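Long-range contacts in dihydrodipicolinate synthase family protein (Sinorhizobium meliloti, PDB 4DNH), which is of unknown function but folds as a TIM barrel and is probably an enzyme related to dihydrodipicolinate synthase: residues A41-D46 and P57-E62; R63-R68 and R101-E106; H69-L74 and A281-A286; M82-R87 and R321-G326; V327-Y332 and A376-V381. One frame throughout, in Å; residues are numbered along the deposited sequence.

Contact 1: A41-D46 and P57-E62; sequences AHVVAD and PAIDWE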
# COMPACT_ATOMS: atom_id res chain seq x y z
N ALA A 41 -0.63 -3.30 3.81
CA ALA A 41 -1.75 -3.45 4.71
C ALA A 41 -1.86 -2.32 5.72
O ALA A 41 -0.85 -1.80 6.22
CB ALA A 41 -1.67 -4.79 5.43
N HIS A 42 -3.10 -1.95 6.04
CA HIS A 42 -3.41 -0.84 6.93
C HIS A 42 -3.29 -1.26 8.37
O HIS A 42 -3.15 -2.46 8.67
CB HIS A 42 -4.81 -0.32 6.65
CG HIS A 42 -5.90 -1.27 7.07
ND1 HIS A 42 -6.26 -2.33 6.34
CD2 HIS A 42 -6.70 -1.29 8.21
CE1 HIS A 42 -7.25 -2.99 6.96
NE2 HIS A 42 -7.51 -2.36 8.11
N VAL A 43 -3.37 -0.28 9.27
CA VAL A 43 -3.32 -0.50 10.72
C VAL A 43 -4.66 -0.20 11.39
O VAL A 43 -5.28 0.82 11.11
CB VAL A 43 -2.24 0.39 11.37
CG1 VAL A 43 -2.32 0.30 12.90
CG2 VAL A 43 -0.87 -0.04 10.90
N VAL A 44 -5.10 -1.09 12.28
CA VAL A 44 -6.28 -0.84 13.10
C VAL A 44 -5.90 -0.11 14.40
O VAL A 44 -5.13 -0.64 15.24
CB VAL A 44 -7.03 -2.13 13.44
CG1 VAL A 44 -8.34 -1.83 14.18
CG2 VAL A 44 -7.29 -2.91 12.16
N ALA A 45 -6.44 1.10 14.58
CA ALA A 45 -6.24 1.83 15.83
C ALA A 45 -7.06 1.25 16.99
O ALA A 45 -8.08 0.59 16.78
CB ALA A 45 -6.54 3.31 15.66
N ASP A 46 -6.61 1.51 18.21
CA ASP A 46 -7.37 1.10 19.38
C ASP A 46 -8.22 2.29 19.81
O ASP A 46 -7.68 3.29 20.28
CB ASP A 46 -6.42 0.67 20.51
CG ASP A 46 -7.14 0.37 21.81
OD1 ASP A 46 -8.39 0.36 21.81
OD2 ASP A 46 -6.45 0.12 22.84
N PRO A 57 -0.01 7.31 18.26
CA PRO A 57 -0.98 6.26 17.93
C PRO A 57 -1.13 5.21 19.04
O PRO A 57 -0.26 5.07 19.90
CB PRO A 57 -0.36 5.62 16.70
CG PRO A 57 1.12 5.69 16.99
CD PRO A 57 1.34 6.97 17.76
N ALA A 58 -2.26 4.51 19.02
CA ALA A 58 -2.52 3.38 19.90
C ALA A 58 -3.13 2.33 19.02
O ALA A 58 -4.15 2.59 18.36
CB ALA A 58 -3.48 3.77 21.00
N ILE A 59 -2.50 1.16 18.97
CA ILE A 59 -2.83 0.16 17.96
C ILE A 59 -3.58 -1.02 18.56
O ILE A 59 -3.29 -1.47 19.68
CB ILE A 59 -1.55 -0.31 17.23
CG1 ILE A 59 -0.92 0.86 16.46
CG2 ILE A 59 -1.84 -1.49 16.29
CD1 ILE A 59 0.51 0.63 16.00
N ASP A 60 -4.57 -1.52 17.83
CA ASP A 60 -5.20 -2.76 18.20
C ASP A 60 -4.44 -3.89 17.51
O ASP A 60 -4.66 -4.16 16.34
CB ASP A 60 -6.66 -2.73 17.75
CG ASP A 60 -7.40 -3.99 18.10
OD1 ASP A 60 -6.77 -4.96 18.57
OD2 ASP A 60 -8.63 -4.03 17.89
N TRP A 61 -3.52 -4.53 18.21
CA TRP A 61 -2.71 -5.62 17.62
C TRP A 61 -3.50 -6.79 17.09
O TRP A 61 -3.23 -7.27 15.99
CB TRP A 61 -1.67 -6.08 18.61
CG TRP A 61 -0.79 -4.92 18.99
CD1 TRP A 61 -0.76 -4.24 20.21
CD2 TRP A 61 0.19 -4.24 18.14
NE1 TRP A 61 0.18 -3.24 20.18
CE2 TRP A 61 0.77 -3.17 18.97
CE3 TRP A 61 0.65 -4.41 16.84
CZ2 TRP A 61 1.75 -2.33 18.48
CZ3 TRP A 61 1.64 -3.55 16.36
CH2 TRP A 61 2.17 -2.52 17.16
N GLU A 62 -4.48 -7.26 17.86
CA GLU A 62 -5.29 -8.40 17.48
C GLU A 62 -5.99 -8.11 16.16
O GLU A 62 -5.89 -8.90 15.21
CB GLU A 62 -6.28 -8.73 18.60
CG GLU A 62 -7.00 -10.06 18.44
CD GLU A 62 -8.42 -9.95 17.86
OE1 GLU A 62 -8.77 -8.90 17.27
OE2 GLU A 62 -9.19 -10.93 18.01
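The backbones of Ala-45 and Ile-59 meet in a single beta bridge, with a hydrogen bond on each side of the pair. The bridge lies in the loop between barrel strand 37-40 and helix 61-73 of a TIM barrel. It pins the start of this loop to its end, just before the helix. Asp-60 N donates to Val-44 O over 2.8 Å, and Asp-46 N donates to Ala-58 O over 2.7 Å. Asp-60 is the N-cap of helix 61-73. Asp-60 CB packs beside Val-44 CG1 at 4.0 Å, and the two side chains run side by side and point the same way. Asp-60 OD1 makes a weak hydrogen bond to Arg-63 N in the first turn. Asp-46 turns its carboxylate back to its own loop, where OD1 accepts from Leu-48 N. The apolar part is small. Val-43 holds CG1 anti to the backbone N (chi1 173°), and this methyl meets Ile-59 CG1 at 3.9 Å. The two side chains cross at about a right angle. Ile-59 CG2 lies 3.6 Å from Val-44 O and also rests over one face of the Trp-61 ring, offset toward its rim.

Contact 2: R63-R68 and R101-E106; sequences RTLAFR and RRSLAE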
# COMPACT_ATOMS: atom_id res chain seq x y z
N ARG A 63 -6.68 -6.98 16.08
CA ARG A 63 -7.38 -6.63 14.87
C ARG A 63 -6.42 -6.37 13.69
O ARG A 63 -6.71 -6.75 12.55
CB ARG A 63 -8.29 -5.45 15.13
CG ARG A 63 -9.59 -5.49 14.34
CD ARG A 63 -10.69 -6.23 15.08
NE ARG A 63 -10.44 -7.66 15.22
CZ ARG A 63 -10.63 -8.58 14.29
NH1 ARG A 63 -11.09 -8.26 13.09
NH2 ARG A 63 -10.35 -9.85 14.55
N THR A 64 -5.28 -5.73 13.95
CA THR A 64 -4.28 -5.47 12.91
C THR A 64 -3.69 -6.76 12.35
O THR A 64 -3.62 -6.94 11.14
CB THR A 64 -3.15 -4.56 13.43
OG1 THR A 64 -3.70 -3.28 13.78
CG2 THR A 64 -2.06 -4.36 12.41
N LEU A 65 -3.29 -7.68 13.24
CA LEU A 65 -2.74 -8.96 12.80
C LEU A 65 -3.78 -9.87 12.15
O LEU A 65 -3.47 -10.57 11.20
CB LEU A 65 -1.99 -9.68 13.91
CG LEU A 65 -0.92 -8.89 14.66
CD1 LEU A 65 -0.52 -9.62 15.95
CD2 LEU A 65 0.28 -8.63 13.76
N ALA A 66 -5.01 -9.84 12.64
CA ALA A 66 -6.09 -10.60 11.99
C ALA A 66 -6.19 -10.25 10.51
O ALA A 66 -6.49 -11.10 9.69
CB ALA A 66 -7.42 -10.39 12.68
N PHE A 67 -5.91 -9.00 10.17
CA PHE A 67 -5.97 -8.60 8.76
C PHE A 67 -4.80 -9.13 7.91
O PHE A 67 -5.00 -9.46 6.75
CB PHE A 67 -6.13 -7.09 8.63
CG PHE A 67 -6.36 -6.64 7.24
CD1 PHE A 67 -7.62 -6.78 6.65
CD2 PHE A 67 -5.32 -6.07 6.50
CE1 PHE A 67 -7.84 -6.37 5.35
CE2 PHE A 67 -5.54 -5.67 5.20
CZ PHE A 67 -6.80 -5.81 4.62
N ARG A 68 -3.60 -9.20 8.46
CA ARG A 68 -2.53 -9.95 7.81
C ARG A 68 -2.92 -11.41 7.49
O ARG A 68 -2.63 -11.92 6.40
CB ARG A 68 -1.26 -9.90 8.63
CG ARG A 68 -0.48 -8.61 8.47
CD ARG A 68 -0.93 -7.54 9.45
NE ARG A 68 -0.44 -6.21 9.05
CZ ARG A 68 -1.18 -5.11 8.96
NH1 ARG A 68 -2.48 -5.14 9.26
NH2 ARG A 68 -0.60 -3.96 8.56
N ARG A 101 7.90 -6.67 13.94
CA ARG A 101 8.20 -7.77 14.87
C ARG A 101 7.02 -8.74 15.07
O ARG A 101 7.19 -9.95 14.91
CB ARG A 101 8.69 -7.20 16.20
CG ARG A 101 9.12 -8.24 17.22
CD ARG A 101 9.08 -7.65 18.62
NE ARG A 101 8.68 -8.68 19.58
CZ ARG A 101 7.53 -8.70 20.26
NH1 ARG A 101 6.64 -7.73 20.14
NH2 ARG A 101 7.29 -9.71 21.08
N ARG A 102 5.84 -8.23 15.41
CA ARG A 102 4.64 -9.07 15.56
C ARG A 102 4.28 -9.81 14.26
O ARG A 102 4.04 -11.02 14.29
CB ARG A 102 3.43 -8.26 15.99
CG ARG A 102 3.71 -7.25 17.07
CD ARG A 102 3.38 -7.81 18.42
NE ARG A 102 3.22 -6.73 19.40
CZ ARG A 102 2.29 -6.72 20.34
NH1 ARG A 102 1.41 -7.71 20.42
NH2 ARG A 102 2.24 -5.70 21.19
N SER A 103 4.23 -9.09 13.14
CA SER A 103 3.87 -9.70 11.85
C SER A 103 4.82 -10.82 11.39
O SER A 103 4.36 -11.88 10.94
CB SER A 103 3.74 -8.65 10.76
OG SER A 103 2.49 -8.00 10.87
N LEU A 104 6.13 -10.61 11.53
CA LEU A 104 7.11 -11.66 11.25
C LEU A 104 6.82 -12.89 12.09
O LEU A 104 6.81 -14.01 11.57
CB LEU A 104 8.55 -11.15 11.41
CG LEU A 104 8.96 -10.16 10.31
CD1 LEU A 104 10.27 -9.45 10.62
CD2 LEU A 104 9.03 -10.82 8.93
N ALA A 105 6.53 -12.67 13.38
CA ALA A 105 6.22 -13.78 14.28
C ALA A 105 4.94 -14.49 13.86
O ALA A 105 4.88 -15.71 13.93
CB ALA A 105 6.13 -13.31 15.72
N GLU A 106 3.93 -13.75 13.40
CA GLU A 106 2.72 -14.40 12.90
C GLU A 106 3.05 -15.24 11.67
O GLU A 106 2.64 -16.39 11.59
CB GLU A 106 1.60 -13.40 12.55
CG GLU A 106 0.91 -12.74 13.73
CD GLU A 106 0.32 -13.73 14.73
OE1 GLU A 106 -0.34 -14.70 14.31
OE2 GLU A 106 0.52 -13.52 15.94
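Leu-65 and the Arg-102, Ser-103 and Glu-106 side of helix 93-108 make a sparse helix-helix contact on the outer layer of the barrel. It joins the helices that follow the first two barrel strands. The short axes approach to 10.5 Å. No hydrogen bond spans the two segments. Leu-65 CD2 lies 3.7 Å from Ser-103 OG and also touches Arg-102 CB. Leu-65 CD1 meets the CG and OE2 end of Glu-106. The Arg-68 chain bends at chi2 (88°), which turns CD to a place 3.7 Å from Ser-103 OG. Arg-68 NH1 donates to Thr-64 O over 2.8 Å, and Thr-64 CG2 lies over one guanidinium face. The polar ends are tied by Glu-80 on strand 77-80, outside both segments. Glu-80 OE2 forms a salt bridge with Arg-68 NE and a hydrogen bond with Ser-103 OG, so one carboxylate oxygen links both helices. Glu-106 OE1 accepts from His-69 NE2, and Arg-102 pairs with Glu-98. Neighbouring helices packed side by side outside a parallel barrel, here crossing at 44°, are typical of the TIM-barrel fold.

Contact 3: H69-L74 and A281-A286; sequences HRLWDL and AIAPVA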
# COMPACT_ATOMS: atom_id res chain seq x y z
N HIS A 69 -3.60 -12.08 8.42
CA HIS A 69 -4.03 -13.47 8.20
C HIS A 69 -5.05 -13.59 7.10
O HIS A 69 -5.01 -14.53 6.29
CB HIS A 69 -4.54 -14.15 9.48
CG HIS A 69 -3.45 -14.45 10.48
ND1 HIS A 69 -2.61 -15.50 10.35
CD2 HIS A 69 -3.06 -13.78 11.64
CE1 HIS A 69 -1.75 -15.52 11.39
NE2 HIS A 69 -2.02 -14.46 12.18
N ARG A 70 -5.97 -12.62 7.05
CA ARG A 70 -6.93 -12.52 5.96
C ARG A 70 -6.21 -12.43 4.61
O ARG A 70 -6.62 -13.09 3.64
CB ARG A 70 -7.83 -11.29 6.14
CG ARG A 70 -9.03 -11.20 5.20
CD ARG A 70 -9.77 -9.90 5.46
NE ARG A 70 -10.53 -9.37 4.32
CZ ARG A 70 -11.74 -9.80 3.95
NH1 ARG A 70 -12.33 -10.80 4.62
NH2 ARG A 70 -12.35 -9.24 2.91
N LEU A 71 -5.13 -11.64 4.56
CA LEU A 71 -4.38 -11.48 3.31
C LEU A 71 -3.65 -12.76 2.96
O LEU A 71 -3.72 -13.23 1.83
CB LEU A 71 -3.41 -10.28 3.33
CG LEU A 71 -3.97 -8.86 3.39
CD1 LEU A 71 -2.83 -7.85 3.52
CD2 LEU A 71 -4.84 -8.52 2.19
N TRP A 72 -2.95 -13.33 3.93
CA TRP A 72 -2.29 -14.62 3.69
C TRP A 72 -3.24 -15.69 3.25
O TRP A 72 -2.89 -16.45 2.35
CB TRP A 72 -1.47 -15.05 4.88
CG TRP A 72 -0.29 -14.14 5.12
CD1 TRP A 72 0.54 -13.56 4.16
CD2 TRP A 72 0.25 -13.69 6.41
NE1 TRP A 72 1.52 -12.80 4.75
CE2 TRP A 72 1.41 -12.83 6.10
CE3 TRP A 72 -0.09 -13.90 7.75
CZ2 TRP A 72 2.17 -12.23 7.09
CZ3 TRP A 72 0.68 -13.28 8.75
CH2 TRP A 72 1.78 -12.46 8.42
N ASP A 73 -4.45 -15.71 3.82
CA ASP A 73 -5.51 -16.70 3.47
C ASP A 73 -5.89 -16.63 2.01
O ASP A 73 -6.19 -17.65 1.39
CB ASP A 73 -6.79 -16.47 4.28
CG ASP A 73 -6.69 -16.94 5.72
OD1 ASP A 73 -5.72 -17.63 6.08
OD2 ASP A 73 -7.60 -16.60 6.52
N LEU A 74 -5.91 -15.41 1.47
CA LEU A 74 -6.27 -15.17 0.08
C LEU A 74 -5.09 -15.34 -0.87
O LEU A 74 -5.23 -15.17 -2.09
CB LEU A 74 -6.89 -13.78 -0.08
CG LEU A 74 -8.25 -13.55 0.61
CD1 LEU A 74 -8.53 -12.06 0.68
CD2 LEU A 74 -9.41 -14.25 -0.07
N ALA A 281 -7.71 -3.13 0.27
CA ALA A 281 -9.15 -2.83 0.23
C ALA A 281 -10.02 -3.77 -0.63
O ALA A 281 -11.21 -3.97 -0.33
CB ALA A 281 -9.38 -1.39 -0.19
N ILE A 282 -9.44 -4.35 -1.68
CA ILE A 282 -10.19 -5.29 -2.53
C ILE A 282 -9.59 -6.71 -2.53
O ILE A 282 -9.77 -7.48 -3.49
CB ILE A 282 -10.32 -4.77 -3.98
CG1 ILE A 282 -8.95 -4.75 -4.67
CG2 ILE A 282 -10.99 -3.39 -4.02
CD1 ILE A 282 -8.98 -4.29 -6.12
N ALA A 283 -8.90 -7.03 -1.43
CA ALA A 283 -8.22 -8.32 -1.27
C ALA A 283 -8.93 -9.52 -1.92
O ALA A 283 -8.31 -10.20 -2.75
CB ALA A 283 -7.91 -8.60 0.20
N PRO A 284 -10.21 -9.77 -1.57
CA PRO A 284 -10.91 -10.96 -2.12
C PRO A 284 -10.99 -10.99 -3.63
O PRO A 284 -10.81 -12.04 -4.23
CB PRO A 284 -12.32 -10.83 -1.55
CG PRO A 284 -12.16 -9.98 -0.34
CD PRO A 284 -11.08 -9.01 -0.66
N VAL A 285 -11.25 -9.83 -4.23
CA VAL A 285 -11.40 -9.69 -5.67
C VAL A 285 -10.05 -9.86 -6.35
O VAL A 285 -9.93 -10.56 -7.36
CB VAL A 285 -11.99 -8.31 -6.05
CG1 VAL A 285 -12.06 -8.14 -7.56
CG2 VAL A 285 -13.37 -8.13 -5.43
N ALA A 286 -9.02 -9.20 -5.80
CA ALA A 286 -7.68 -9.28 -6.37
C ALA A 286 -7.21 -10.73 -6.43
O ALA A 286 -6.67 -11.19 -7.45
CB ALA A 286 -6.71 -8.43 -5.57
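Ala-283 and Pro-284 meet Leu-71, Leu-74 and Arg-70 at the C-terminal end of helix 61-73. The second segment begins at Ala-281, which ends the short helix 278-281 and turns its CB away from the contact. Ile-282 leaves helical geometry. The CB of Ile-282 points away from helix 61-73, and its side chain packs on Thr-308 and Leu-311 of helix 308-315. Ile-282 O accepts from Ala-286 N. Ala-283 points its CB at the first segment, where two leucine methyls converge on it. Ala-283 CB lies 3.5 Å from Leu-74 CD1 and 3.7 Å from Leu-71 CD2. Pro-284 follows. Leu-74 CD1 is 3.6 Å from Pro-284 N and 4.2 Å from Pro-284 CD. Arg-70 reaches the same proline ring from one turn earlier in the helix. Its chain is extended from CG to NE, and at its end Arg-70 NH2 lies 3.3 Å from Pro-284 CG. The CB of Val-285 points away from helix 61-73, and its side chain packs on Thr-308. Beyond Ala-286, Ser-287 OG is hydrogen-bonded to Leu-74 O, a polar tie between the two helices. The apolar seam joins helix 61-73, after the first strand, to helix 283-294, after the eighth, across the place where a TIM barrel closes.

Contact 4: M82-R87 and R321-G326; sequences MDTAQR and RFYKTG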
# COMPACT_ATOMS: atom_id res chain seq x y z
N MSE A 82 4.11 -0.12 5.69
CA MSE A 82 4.32 0.68 4.49
C MSE A 82 3.50 1.94 4.53
O MSE A 82 2.87 2.27 5.55
CB MSE A 82 3.98 -0.21 3.29
CG MSE A 82 5.10 -1.24 3.08
SE MSE A 82 6.73 -0.27 2.54
CE MSE A 82 6.10 0.20 0.73
N ASP A 83 3.51 2.67 3.43
CA ASP A 83 2.76 3.92 3.35
C ASP A 83 1.30 3.71 3.74
O ASP A 83 0.72 4.56 4.38
CB ASP A 83 2.86 4.52 1.95
CG ASP A 83 2.34 5.93 1.90
OD1 ASP A 83 3.09 6.85 2.30
OD2 ASP A 83 1.18 6.12 1.48
N THR A 84 0.71 2.58 3.36
CA THR A 84 -0.69 2.28 3.73
C THR A 84 -0.87 2.11 5.24
O THR A 84 -1.96 2.32 5.77
CB THR A 84 -1.25 1.03 3.01
OG1 THR A 84 -1.05 1.17 1.60
CG2 THR A 84 -2.73 0.87 3.25
N ALA A 85 0.18 1.71 5.94
CA ALA A 85 0.07 1.54 7.40
C ALA A 85 0.37 2.86 8.07
O ALA A 85 0.58 2.92 9.26
CB ALA A 85 1.00 0.44 7.89
N GLN A 86 0.42 3.91 7.24
CA GLN A 86 0.52 5.31 7.67
C GLN A 86 1.90 5.68 8.15
O GLN A 86 2.05 6.66 8.88
CB GLN A 86 -0.56 5.69 8.70
CG GLN A 86 -1.93 5.87 8.06
CD GLN A 86 -3.08 5.85 9.06
OE1 GLN A 86 -3.72 4.81 9.27
NE2 GLN A 86 -3.34 6.99 9.68
N ARG A 87 2.88 4.89 7.71
CA ARG A 87 4.31 5.12 7.95
C ARG A 87 4.69 6.57 7.60
O ARG A 87 4.30 7.08 6.55
CB ARG A 87 5.13 4.15 7.10
CG ARG A 87 6.61 4.09 7.43
CD ARG A 87 6.86 3.25 8.68
NE ARG A 87 8.27 3.02 8.90
CZ ARG A 87 8.94 1.92 8.53
NH1 ARG A 87 10.24 1.85 8.78
NH2 ARG A 87 8.32 0.90 7.92
N ARG A 321 -2.90 11.66 -0.62
CA ARG A 321 -2.29 11.16 0.61
C ARG A 321 -3.33 10.63 1.63
O ARG A 321 -2.97 9.99 2.62
CB ARG A 321 -1.34 12.19 1.23
CG ARG A 321 -1.98 13.48 1.73
CD ARG A 321 -0.90 14.44 2.20
NE ARG A 321 -1.40 15.74 2.66
CZ ARG A 321 -1.87 16.70 1.85
NH1 ARG A 321 -1.92 16.51 0.54
NH2 ARG A 321 -2.31 17.85 2.36
N PHE A 322 -4.61 10.88 1.36
CA PHE A 322 -5.69 10.51 2.28
C PHE A 322 -6.39 9.25 1.84
O PHE A 322 -7.41 8.88 2.42
CB PHE A 322 -6.69 11.65 2.48
CG PHE A 322 -6.10 12.89 3.11
CD1 PHE A 322 -5.35 12.80 4.28
CD2 PHE A 322 -6.28 14.14 2.53
CE1 PHE A 322 -4.79 13.93 4.86
CE2 PHE A 322 -5.71 15.28 3.11
CZ PHE A 322 -4.96 15.17 4.27
N TYR A 323 -5.85 8.57 0.84
CA TYR A 323 -6.40 7.29 0.41
C TYR A 323 -6.60 6.30 1.55
O TYR A 323 -7.52 5.49 1.51
CB TYR A 323 -5.53 6.65 -0.67
CG TYR A 323 -4.24 6.04 -0.20
CD1 TYR A 323 -3.07 6.79 -0.17
CD2 TYR A 323 -4.16 4.69 0.16
CE1 TYR A 323 -1.86 6.23 0.24
CE2 TYR A 323 -2.97 4.12 0.57
CZ TYR A 323 -1.83 4.90 0.62
OH TYR A 323 -0.65 4.36 1.01
N LYS A 324 -5.75 6.37 2.58
CA LYS A 324 -5.79 5.38 3.64
C LYS A 324 -7.13 5.40 4.35
O LYS A 324 -7.62 4.38 4.85
CB LYS A 324 -4.65 5.58 4.61
CG LYS A 324 -3.29 5.65 3.92
CD LYS A 324 -2.47 6.71 4.59
CE LYS A 324 -1.29 7.11 3.75
NZ LYS A 324 -1.13 8.56 3.97
N THR A 325 -7.74 6.58 4.35
CA THR A 325 -9.06 6.74 4.88
C THR A 325 -10.11 5.88 4.16
O THR A 325 -10.90 5.21 4.82
CB THR A 325 -9.43 8.22 4.89
OG1 THR A 325 -8.37 8.92 5.56
CG2 THR A 325 -10.77 8.46 5.59
N GLY A 326 -10.08 5.88 2.83
CA GLY A 326 -11.00 5.05 2.05
C GLY A 326 -10.73 3.57 2.24
O GLY A 326 -11.64 2.73 2.21
O HOH W 1 0.38 8.89 1.56
O HOH W 2 1.76 7.36 4.99
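Asp-83 sets CG anti to its backbone N (chi1 -169°), while Tyr-323 holds CG between its backbone N and carbonyl carbon (chi1 75°), and the two polar ends meet. Tyr-323 OH donates to Asp-83 OD2 over 2.6 Å, on the anti lone pair. Carboxylate and ring are nearly coplanar, 23° apart. Thr-84 OG1 donates to Tyr-323 OH over 3.3 Å, also from the ring edge. One ring face carries Lys-324 CG, and Phe-316 stacks on the ring. This buried site lies at the C-terminal ends of the TIM-barrel strands, where such barrels usually have their active sites. The loop after strand 77-80 meets the start of helix 323-333 there. A glycerol, probably from the crystallisation liquor, sits about 4 Å from the Tyr-323 side chain. Lys-324 packs its CD 3.6 Å from Gln-86 CG and its CE 3.3 Å from Asp-83 O. Lys-324 NZ donates to Arg-321 O over 2.7 Å. Lys-324 NZ stays 4.2 Å from Asp-83 OD2, beyond a salt bridge. Water 1 joins them, accepting from NZ and donating to OD2.

Contact 5: V327-Y332 and A376-V381; sequences VVFLAY and ARMRRV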
# COMPACT_ATOMS: atom_id res chain seq x y z
N VAL A 327 -9.46 3.23 2.46
CA VAL A 327 -9.10 1.82 2.65
C VAL A 327 -9.68 1.28 3.97
O VAL A 327 -10.37 0.26 3.99
CB VAL A 327 -7.56 1.67 2.57
CG1 VAL A 327 -7.12 0.34 3.14
CG2 VAL A 327 -7.12 1.82 1.11
N VAL A 328 -9.42 2.00 5.06
CA VAL A 328 -9.91 1.64 6.36
C VAL A 328 -11.45 1.76 6.42
O VAL A 328 -12.12 0.93 7.03
CB VAL A 328 -9.25 2.49 7.44
CG1 VAL A 328 -9.82 2.16 8.81
CG2 VAL A 328 -7.74 2.31 7.40
N PHE A 329 -12.02 2.76 5.77
CA PHE A 329 -13.48 2.81 5.70
C PHE A 329 -14.05 1.56 5.05
O PHE A 329 -15.07 1.03 5.49
CB PHE A 329 -13.98 4.05 4.96
CG PHE A 329 -15.47 4.23 5.03
CD1 PHE A 329 -16.10 4.55 6.23
CD2 PHE A 329 -16.25 4.09 3.89
CE1 PHE A 329 -17.46 4.74 6.29
CE2 PHE A 329 -17.62 4.27 3.95
CZ PHE A 329 -18.22 4.60 5.16
N LEU A 330 -13.39 1.08 4.01
CA LEU A 330 -13.86 -0.12 3.36
C LEU A 330 -13.68 -1.35 4.27
O LEU A 330 -14.59 -2.17 4.38
CB LEU A 330 -13.24 -0.28 1.97
CG LEU A 330 -13.98 -1.30 1.09
CD1 LEU A 330 -15.50 -1.11 1.12
CD2 LEU A 330 -13.43 -1.39 -0.33
N ALA A 331 -12.54 -1.46 4.96
CA ALA A 331 -12.39 -2.49 5.99
C ALA A 331 -13.54 -2.47 7.00
O ALA A 331 -14.06 -3.53 7.36
CB ALA A 331 -11.06 -2.37 6.71
N TYR A 332 -13.94 -1.27 7.44
CA TYR A 332 -15.04 -1.08 8.40
C TYR A 332 -16.37 -1.54 7.83
O TYR A 332 -17.16 -2.18 8.53
CB TYR A 332 -15.15 0.39 8.81
CG TYR A 332 -16.41 0.76 9.58
CD1 TYR A 332 -16.60 0.32 10.90
CD2 TYR A 332 -17.40 1.55 9.00
CE1 TYR A 332 -17.74 0.65 11.61
CE2 TYR A 332 -18.55 1.89 9.70
CZ TYR A 332 -18.71 1.45 11.01
OH TYR A 332 -19.85 1.78 11.72
N ALA A 376 -25.79 -1.48 6.94
CA ALA A 376 -26.11 -1.10 8.32
C ALA A 376 -25.05 -0.15 8.86
O ALA A 376 -25.36 0.86 9.49
CB ALA A 376 -26.23 -2.33 9.22
N ARG A 377 -23.79 -0.48 8.60
CA ARG A 377 -22.68 0.36 9.00
C ARG A 377 -22.69 1.74 8.34
O ARG A 377 -22.47 2.74 9.02
CB ARG A 377 -21.35 -0.36 8.79
CG ARG A 377 -20.95 -1.07 10.06
CD ARG A 377 -20.17 -2.33 9.83
NE ARG A 377 -20.02 -3.02 11.12
CZ ARG A 377 -18.85 -3.32 11.67
NH1 ARG A 377 -17.71 -3.04 11.05
NH2 ARG A 377 -18.84 -3.94 12.84
N MSE A 378 -22.98 1.79 7.03
CA MSE A 378 -23.21 3.06 6.35
C MSE A 378 -24.32 3.85 7.00
O MSE A 378 -24.23 5.07 7.12
CB MSE A 378 -23.48 2.87 4.86
CG MSE A 378 -23.52 4.21 4.12
SE MSE A 378 -21.73 4.95 3.68
CE MSE A 378 -22.00 6.76 4.40
N ARG A 379 -25.39 3.16 7.41
CA ARG A 379 -26.51 3.83 8.07
C ARG A 379 -26.08 4.47 9.39
O ARG A 379 -26.50 5.58 9.70
CB ARG A 379 -27.68 2.87 8.31
CG ARG A 379 -28.84 3.01 7.34
CD ARG A 379 -29.22 1.64 6.78
NE ARG A 379 -30.65 1.44 6.60
CZ ARG A 379 -31.34 1.75 5.50
NH1 ARG A 379 -30.74 2.31 4.46
NH2 ARG A 379 -32.64 1.52 5.44
N ARG A 380 -25.23 3.77 10.15
CA ARG A 380 -24.74 4.28 11.43
C ARG A 380 -23.86 5.50 11.24
O ARG A 380 -23.88 6.43 12.06
CB ARG A 380 -23.99 3.21 12.24
CG ARG A 380 -24.88 2.49 13.25
CD ARG A 380 -24.09 1.82 14.38
NE ARG A 380 -23.83 0.40 14.11
CZ ARG A 380 -22.61 -0.13 13.95
NH1 ARG A 380 -21.51 0.61 14.02
NH2 ARG A 380 -22.50 -1.44 13.71
N VAL A 381 -23.11 5.51 10.14
CA VAL A 381 -22.25 6.63 9.77
C VAL A 381 -23.08 7.86 9.36
O VAL A 381 -22.81 8.97 9.83
CB VAL A 381 -21.23 6.23 8.68
CG1 VAL A 381 -20.48 7.45 8.15
CG2 VAL A 381 -20.25 5.20 9.24
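Tyr-332 lies against Arg-377 in the close-packed part of this contact between helices 323-333 and 371-384. The short axes pass 11.2 Å apart at 120°. Arg-377 CG is 3.5 Å from Tyr-332 CZ, and its CD lies over one ring face. Val-381 CG2 touches both aromatic rings, 3.7 Å from Tyr-332 CE2 and 4.1 Å from Phe-329 CE1. The selenium of Met-378 approaches the edge of the Phe-329 ring, 3.8 Å from CZ, as a Met-aromatic contact. Phe-340 meets Phe-329 edge-to-face. The looser side is at exposed Arg-380. Arg-380 NH1 comes within 3.1 Å of Tyr-332 OH, but the angle is too poor for a hydrogen bond. The firm polar link is Arg-377 NH1 to Tyr-332 O, 2.7 Å long, in the carbonyl plane and on a lone pair. NH1 also donates to Gln-337 O, and NH2 forms a salt bridge with Asp-338. One buried guanidinium thus joins the carbonyls of Tyr-332 and Gln-337 to Asp-338, at a helix end that would probably favour a positive charge.

Overall arrangement
Contacts 3, 4 and 5 are buried, while contacts 1 and 2 are only partly so. Contact 4 lies nearest the centre of the chain, about 7 Å away centre to centre, and contact 5 is the most distant, at about 20 Å. Contacts 1, 2 and 3 share helix 61-73 and tie it in turn to its own preceding loop, to the next helix and to helix 283-294. Contacts 4 and 5 share helix 323-333. Their chemistry differs: backbone bonds in contact 1, methyl packing in contacts 2 and 3, side-chain polar bonds and water in contact 4, aromatic and arginine packing in contact 5. His-42 joins the two groups, giving its O to Arg-68 NH1 and packing on Val-328 and Ala-331.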